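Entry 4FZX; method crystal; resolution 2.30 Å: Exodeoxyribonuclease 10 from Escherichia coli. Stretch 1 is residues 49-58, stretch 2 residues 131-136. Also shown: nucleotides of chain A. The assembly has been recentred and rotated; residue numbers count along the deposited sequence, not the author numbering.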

# COMPACT_ATOMS: atom_id res chain seq x y z
N ALA C 49 27.52 -16.10 -30.05
CA ALA C 49 26.86 -17.38 -29.83
C ALA C 49 25.36 -17.21 -29.78
O ALA C 49 24.60 -18.16 -30.02
N ILE C 50 24.94 -16.00 -29.43
CA ILE C 50 23.54 -15.64 -29.38
C ILE C 50 22.99 -15.24 -30.76
O ILE C 50 22.02 -15.82 -31.23
N HIS C 51 23.58 -14.21 -31.39
CA HIS C 51 23.00 -13.68 -32.63
C HIS C 51 23.58 -14.31 -33.90
O HIS C 51 22.98 -14.22 -34.97
N ARG C 52 24.73 -14.97 -33.75
CA ARG C 52 25.36 -15.72 -34.83
C ARG C 52 25.64 -14.83 -36.03
O ARG C 52 25.45 -15.23 -37.19
N ILE C 53 26.03 -13.61 -35.73
CA ILE C 53 26.56 -12.72 -36.73
C ILE C 53 28.06 -12.67 -36.56
O ILE C 53 28.56 -12.35 -35.48
N THR C 54 28.76 -13.05 -37.62
CA THR C 54 30.21 -13.19 -37.59
C THR C 54 30.83 -11.87 -38.02
O THR C 54 30.14 -11.01 -38.53
N GLU C 55 32.15 -11.75 -37.86
CA GLU C 55 32.85 -10.52 -38.23
C GLU C 55 32.83 -10.34 -39.74
O GLU C 55 32.72 -9.21 -40.24
N ALA C 56 32.92 -11.45 -40.48
CA ALA C 56 32.89 -11.39 -41.92
C ALA C 56 31.53 -10.93 -42.45
O ALA C 56 31.45 -10.31 -43.51
N MSE C 57 30.47 -11.23 -41.71
CA MSE C 57 29.13 -10.83 -42.15
C MSE C 57 28.96 -9.30 -42.09
O MSE C 57 28.13 -8.75 -42.80
N VAL C 58 29.78 -8.63 -41.29
CA VAL C 58 29.60 -7.19 -41.08
C VAL C 58 30.80 -6.32 -41.45
O VAL C 58 30.74 -5.09 -41.33
N LEU C 131 15.63 -15.99 -41.36
CA LEU C 131 16.15 -15.43 -40.11
C LEU C 131 15.92 -16.40 -38.95
O LEU C 131 15.42 -17.51 -39.14
N HIS C 132 16.36 -16.01 -37.76
CA HIS C 132 16.11 -16.81 -36.58
C HIS C 132 16.05 -15.89 -35.37
O HIS C 132 16.36 -14.71 -35.47
N HIS C 133 15.58 -16.44 -34.26
CA HIS C 133 15.59 -15.78 -32.97
C HIS C 133 16.95 -15.13 -32.71
O HIS C 133 18.01 -15.73 -32.97
N HIS C 134 16.93 -13.86 -32.33
CA HIS C 134 18.15 -13.10 -32.07
C HIS C 134 18.78 -12.52 -33.34
O HIS C 134 19.88 -11.97 -33.29
N ARG C 135 18.05 -12.57 -34.45
CA ARG C 135 18.32 -11.65 -35.54
C ARG C 135 17.33 -10.51 -35.44
O ARG C 135 16.16 -10.73 -35.16
N ALA C 136 17.82 -9.28 -35.61
CA ALA C 136 17.07 -8.11 -35.20
C ALA C 136 15.65 -8.07 -35.75
O ALA C 136 14.71 -7.85 -34.98

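Which side chains fill the space between the two stretches? The backbones come closest at His51 and His134, whose CA atoms lie 4.9 Å apart. Arg52, Met57, His132 and His134 point their CA-to-CB bonds toward the opposite stretch. Ile50 points sideways, as do Ile53 and Arg135, whose side-chain ends nevertheless come nearer. Ile50 (m, t) sets its CG2 over the face of the His134 ring (chi1 m), 3.6 Å from His134 ND1, a CH-pi contact in which the methyl sits 3.7 Å from the ring centroid. Backbone closes in here too: Ile50 O is 3.4 Å from His134 CB, and His134 O is 3.3 Å from His51 CB.

How do Arg52 and His132 meet? They stack. Arg52 is the first residue to leave the helix, with positive phi, and its side chain (m, t, m) carries the guanidinium flat onto the His132 ring (chi1 p), centres 3.6 Å apart and planes at 18°. Although Arg52 NH2 and His132 ND1 are 3.1 Å apart, the angle is too poor for a hydrogen bond; the atoms face each other across the stack. His132 ND1 instead donates to His133 O at 2.8 Å, a bond that ties the ring to its own turn, the type II turn from His132 to Arg135.

What does the long side chain of Arg135 touch? With all three of its first chi angles in m, it folds along stretch 1. Its CD lies 3.5 Å from His51 O, its NE 3.9 Å from Ile53 CD1 (Ile53 is m, t), and Met57 (selenomethionine; m, t, p) covers one face of the guanidinium with CE, 3.7 Å from Arg135 NH1.

Where are the polar links, if no direct hydrogen bond crosses the contact? A single water supplies them: water 1 donates to Arg52 O at 3.0 Å, accepts from Arg135 NH1 at 3.1 Å, and hydrogen-bonds His132 NE2 at 2.8 Å, so it joins the stretches through three groups. Within stretch 1, His51 (chi1 p) turns its ring end away from stretch 2 and uses ND1 to accept from Ile53 N at 3.0 Å, holding the chain just past the helix.

How does the DNA approach this contact? Nucleotide DG17 lies beside it: its O3' is 3.4 Å from His51 CD2, near the ring plane, and its C5 is 3.4 Å from Ile50 CD1. Ile50 therefore reaches the base with CD1 while its CG2 rests on His134.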

# COMPACT_ATOMS: atom_id res chain seq x y z
CB ALA C 49 27.35 -18.04 -28.54
CB ILE C 50 23.27 -14.53 -28.33
CG1 ILE C 50 23.60 -15.04 -26.92
CG2 ILE C 50 21.84 -14.06 -28.41
CD1 ILE C 50 23.69 -13.94 -25.85
CB HIS C 51 23.08 -12.16 -32.69
CG HIS C 51 24.46 -11.62 -32.54
ND1 HIS C 51 25.54 -12.14 -33.21
CD2 HIS C 51 24.95 -10.66 -31.72
CE1 HIS C 51 26.63 -11.48 -32.86
NE2 HIS C 51 26.30 -10.56 -31.99
CB ARG C 52 24.52 -16.93 -35.23
CG ARG C 52 24.58 -18.07 -34.23
CD ARG C 52 23.62 -19.16 -34.61
NE ARG C 52 22.29 -18.94 -34.07
CZ ARG C 52 21.19 -19.54 -34.52
NH1 ARG C 52 21.25 -20.35 -35.57
NH2 ARG C 52 20.02 -19.29 -33.94
CB ILE C 53 25.97 -11.29 -36.57
CG1 ILE C 53 24.44 -11.35 -36.71
CG2 ILE C 53 26.60 -10.33 -37.59
CD1 ILE C 53 23.68 -10.15 -36.15
CB THR C 54 30.66 -14.27 -38.58
OG1 THR C 54 30.37 -13.83 -39.91
CG2 THR C 54 29.93 -15.61 -38.32
CB GLU C 55 34.30 -10.54 -37.71
CG GLU C 55 34.41 -10.54 -36.17
CD GLU C 55 34.41 -9.14 -35.57
OE1 GLU C 55 34.22 -8.15 -36.34
OE2 GLU C 55 34.61 -9.02 -34.33
CB ALA C 56 33.30 -12.72 -42.54
CB MSE C 57 28.04 -11.52 -41.33
CG MSE C 57 27.66 -12.88 -41.83
SE MSE C 57 26.64 -13.87 -40.49
CE MSE C 57 24.92 -12.94 -40.67
CB VAL C 58 29.10 -6.87 -39.63
CG1 VAL C 58 27.77 -7.54 -39.36
CG2 VAL C 58 30.11 -7.28 -38.59
CB LEU C 131 15.53 -14.06 -39.82
CG LEU C 131 15.81 -12.94 -40.83
CD1 LEU C 131 15.02 -11.65 -40.51
CD2 LEU C 131 17.29 -12.64 -40.91
CB HIS C 132 17.20 -17.89 -36.39
CG HIS C 132 18.60 -17.36 -36.43
ND1 HIS C 132 19.15 -16.64 -35.39
CD2 HIS C 132 19.55 -17.41 -37.39
CE1 HIS C 132 20.38 -16.26 -35.72
NE2 HIS C 132 20.64 -16.70 -36.93
CB HIS C 133 15.22 -16.79 -31.88
CG HIS C 133 15.09 -16.21 -30.50
ND1 HIS C 133 14.75 -14.88 -30.28
CD2 HIS C 133 15.19 -16.78 -29.28
CE1 HIS C 133 14.69 -14.67 -28.97
NE2 HIS C 133 14.92 -15.81 -28.35
CB HIS C 134 19.18 -13.94 -31.32
CG HIS C 134 18.65 -14.55 -30.06
ND1 HIS C 134 18.30 -13.79 -28.96
CD2 HIS C 134 18.43 -15.84 -29.71
CE1 HIS C 134 17.88 -14.58 -27.99
NE2 HIS C 134 17.96 -15.83 -28.42
CB ARG C 135 18.26 -12.34 -36.89
CG ARG C 135 19.38 -13.40 -37.11
CD ARG C 135 20.79 -12.77 -37.21
NE ARG C 135 20.87 -11.78 -38.29
CZ ARG C 135 21.10 -12.07 -39.57
NH1 ARG C 135 21.36 -13.32 -39.95
NH2 ARG C 135 21.10 -11.10 -40.48
CB ALA C 136 17.83 -6.84 -35.55
P DG A 17 18.59 -9.06 -26.71
OP1 DG A 17 18.05 -8.71 -28.04
OP2 DG A 17 18.17 -10.34 -26.10
O5' DG A 17 20.17 -9.00 -26.74
C5' DG A 17 20.81 -7.89 -27.34
C4' DG A 17 22.29 -8.14 -27.56
O4' DG A 17 22.94 -8.13 -26.29
C3' DG A 17 22.67 -9.46 -28.21
O3' DG A 17 22.65 -9.30 -29.62
C2' DG A 17 24.10 -9.66 -27.71
C1' DG A 17 24.04 -9.01 -26.33
N9 DG A 17 23.80 -9.96 -25.27
C8 DG A 17 22.57 -10.40 -24.83
N7 DG A 17 22.66 -11.25 -23.85
C5 DG A 17 24.03 -11.36 -23.63
C6 DG A 17 24.72 -12.13 -22.68
O6 DG A 17 24.22 -12.87 -21.83
N1 DG A 17 26.10 -11.98 -22.80
C2 DG A 17 26.74 -11.15 -23.72
N2 DG A 17 28.09 -11.12 -23.69
N3 DG A 17 26.09 -10.42 -24.62
C4 DG A 17 24.75 -10.59 -24.51
O HOH W 1 22.78 -15.59 -38.41